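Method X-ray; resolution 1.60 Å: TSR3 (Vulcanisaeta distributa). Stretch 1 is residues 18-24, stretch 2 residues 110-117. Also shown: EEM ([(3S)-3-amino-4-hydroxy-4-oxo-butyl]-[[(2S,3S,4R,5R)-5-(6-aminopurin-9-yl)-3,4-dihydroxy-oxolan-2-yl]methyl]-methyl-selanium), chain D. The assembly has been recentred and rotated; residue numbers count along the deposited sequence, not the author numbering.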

# COMPACT_ATOMS: atom_id res chain seq x y z
N ASN A 18 -5.36 3.27 -14.22
CA ASN A 18 -4.63 3.47 -12.98
C ASN A 18 -5.59 3.60 -11.79
O ASN A 18 -6.59 4.32 -11.88
CB ASN A 18 -3.73 4.70 -13.10
CG ASN A 18 -3.05 5.06 -11.81
OD1 ASN A 18 -3.56 5.86 -11.02
ND2 ASN A 18 -1.89 4.47 -11.57
N THR A 19 -5.31 2.91 -10.69
CA THR A 19 -6.26 2.87 -9.58
C THR A 19 -6.17 4.12 -8.69
O THR A 19 -7.12 4.46 -8.00
CB THR A 19 -6.09 1.61 -8.70
OG1 THR A 19 -4.85 1.65 -7.98
CG2 THR A 19 -6.15 0.34 -9.55
N ALA A 20 -5.02 4.80 -8.73
CA ALA A 20 -4.85 6.02 -7.95
C ALA A 20 -5.71 7.14 -8.52
O ALA A 20 -6.31 7.91 -7.77
CB ALA A 20 -3.39 6.44 -7.91
N ILE A 21 -5.76 7.23 -9.84
CA ILE A 21 -6.61 8.22 -10.52
C ILE A 21 -8.07 8.06 -10.09
O ILE A 21 -8.78 9.04 -9.87
CB ILE A 21 -6.49 8.10 -12.05
CG1 ILE A 21 -5.11 8.58 -12.52
CG2 ILE A 21 -7.58 8.89 -12.75
CD1 ILE A 21 -4.82 10.02 -12.18
N LYS A 22 -8.51 6.81 -9.95
CA LYS A 22 -9.88 6.54 -9.54
C LYS A 22 -10.13 6.92 -8.08
O LYS A 22 -11.18 7.47 -7.75
CB LYS A 22 -10.22 5.06 -9.76
CG LYS A 22 -11.70 4.81 -9.97
CD LYS A 22 -11.96 3.39 -10.43
CE LYS A 22 -13.42 3.17 -10.74
NZ LYS A 22 -13.71 1.78 -11.20
N LEU A 23 -9.17 6.62 -7.20
CA LEU A 23 -9.22 7.09 -5.81
C LEU A 23 -9.43 8.60 -5.73
O LEU A 23 -10.27 9.09 -4.97
CB LEU A 23 -7.94 6.73 -5.06
CG LEU A 23 -7.81 5.34 -4.47
CD1 LEU A 23 -6.39 5.13 -3.94
CD2 LEU A 23 -8.83 5.16 -3.36
N VAL A 24 -8.64 9.33 -6.52
CA VAL A 24 -8.67 10.78 -6.51
C VAL A 24 -9.99 11.29 -7.08
O VAL A 24 -10.59 12.23 -6.55
CB VAL A 24 -7.49 11.36 -7.31
CG1 VAL A 24 -7.61 12.87 -7.44
CG2 VAL A 24 -6.17 10.96 -6.65
N LEU A 110 0.81 -5.18 -4.69
CA LEU A 110 -0.58 -4.73 -4.71
C LEU A 110 -0.78 -3.51 -5.60
O LEU A 110 0.15 -2.75 -5.85
CB LEU A 110 -1.05 -4.39 -3.29
CG LEU A 110 -0.79 -5.46 -2.21
CD1 LEU A 110 -1.33 -5.00 -0.86
CD2 LEU A 110 -1.41 -6.79 -2.62
N SER A 111 -2.01 -3.33 -6.06
CA SER A 111 -2.38 -2.08 -6.72
C SER A 111 -2.40 -0.96 -5.69
O SER A 111 -2.45 -1.22 -4.49
CB SER A 111 -3.75 -2.20 -7.40
OG SER A 111 -4.80 -2.30 -6.45
N THR A 112 -2.34 0.28 -6.15
CA THR A 112 -2.35 1.41 -5.25
C THR A 112 -3.63 1.40 -4.40
O THR A 112 -3.58 1.65 -3.19
CB THR A 112 -2.23 2.74 -6.02
OG1 THR A 112 -0.96 2.77 -6.68
CG2 THR A 112 -2.32 3.94 -5.07
N ILE A 113 -4.77 1.08 -5.00
CA ILE A 113 -6.02 1.12 -4.26
C ILE A 113 -6.09 -0.01 -3.22
O ILE A 113 -6.62 0.19 -2.12
CB ILE A 113 -7.27 1.05 -5.20
CG1 ILE A 113 -8.54 1.33 -4.41
CG2 ILE A 113 -7.38 -0.29 -5.93
CD1 ILE A 113 -9.76 1.66 -5.28
N GLU A 114 -5.53 -1.17 -3.53
CA GLU A 114 -5.49 -2.27 -2.57
C GLU A 114 -4.57 -1.92 -1.41
O GLU A 114 -4.85 -2.26 -0.25
CB GLU A 114 -5.00 -3.57 -3.24
CG GLU A 114 -6.05 -4.26 -4.12
CD GLU A 114 -5.42 -5.30 -5.03
OE1 GLU A 114 -4.53 -4.93 -5.82
OE2 GLU A 114 -5.81 -6.49 -4.96
N ALA A 115 -3.48 -1.23 -1.71
CA ALA A 115 -2.55 -0.83 -0.68
C ALA A 115 -3.17 0.19 0.27
O ALA A 115 -2.99 0.10 1.49
CB ALA A 115 -1.31 -0.26 -1.29
N VAL A 116 -3.88 1.16 -0.29
CA VAL A 116 -4.58 2.15 0.52
C VAL A 116 -5.60 1.45 1.42
O VAL A 116 -5.65 1.71 2.63
CB VAL A 116 -5.29 3.20 -0.36
CG1 VAL A 116 -6.27 4.04 0.47
CG2 VAL A 116 -4.25 4.10 -1.04
N ALA A 117 -6.38 0.54 0.85
CA ALA A 117 -7.40 -0.17 1.62
C ALA A 117 -6.78 -1.04 2.72
O ALA A 117 -7.28 -1.08 3.84
CB ALA A 117 -8.25 -1.01 0.70
C2 EEM D . 3.75 -0.91 0.62
N3 EEM D . 3.16 -0.21 -0.30
C4 EEM D . 2.59 -0.82 -1.33
C1' EEM D . 1.54 1.02 -2.70
C2' EEM D . 2.87 1.75 -3.01
C3' EEM D . 2.97 1.61 -4.39
C4' EEM D . 1.75 1.65 -4.94
C5' EEM D . 1.55 0.71 -6.08
O EEM D . -2.76 0.69 -8.95
C EEM D . -2.24 0.78 -10.03
OXT EEM D . -2.82 1.34 -10.95
CA EEM D . -0.85 0.25 -10.26
N EEM D . -0.57 0.31 -11.66
CB EEM D . 0.08 1.14 -9.44
CG EEM D . 1.48 0.58 -9.25
SE EEM D . 2.36 1.43 -7.70
CE EEM D . 4.22 0.90 -7.61
O4' EEM D . 0.85 1.03 -3.77
O3' EEM D . 3.97 2.53 -4.97
O2' EEM D . 2.54 3.11 -2.70
N9 EEM D . 1.92 -0.39 -2.41
C8 EEM D . 1.60 -1.47 -3.09
N7 EEM D . 2.04 -2.56 -2.50
C5 EEM D . 2.67 -2.19 -1.38
N1 EEM D . 3.86 -2.22 0.62
C6 EEM D . 3.34 -2.92 -0.35
N6 EEM D . 3.45 -4.32 -0.39

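Each stretch carries the first turns of a helix, and the two helices meet near their N-terminal ends. Their axes diverge by 57° and come no nearer than 9.1 Å, yet CA of T19 lies 5.6 Å from CA of I113, and CA of A20 lies 5.9 Å from CA of T112. Both starts are capped by a side chain. OD1 of N18 accepts from N of I21 at 2.8 Å (N-H...O angle 154°), and OG of S111 accepts from N of E114 at 3.2 Å (157°). E114 reciprocates: its OE1 accepts from N of S111 at 3.0 Å and from OG of S111 at 2.7 Å, closing a compact ring of bonds around the second helix start.

A hydrogen bond between the stretches runs from N of I113 to OG1 of T19 (3.0 Å, 141°). T19 adopts the p rotamer, CB directed toward the second stretch, so its hydroxyl reaches a first-turn amide that has no helical acceptor. The same OG1 donates to O of the ligand EEM at a very short 2.5 Å, while N of T112 donates to that oxygen at 2.9 Å (162°) and N of T19 to EEM OXT at 3.0 Å (166°). The ligand carboxylate thus bridges the two helix starts, taking up amides from each.

Beyond this polar end the contact is apolar. L23, one turn after T19, also points toward the other helix; its CD2 lies 4.0 Å from CG1 of I113 and its CD1 3.7 Å from CG2 of V116, so the forked side chain touches residues three apart. CB of A20 packs 3.9 Å from CG2 of T112, a small methyl suited to the close backbone approach there. In all, 314 Å² is buried, with T19, L23 and I113 the largest contributors.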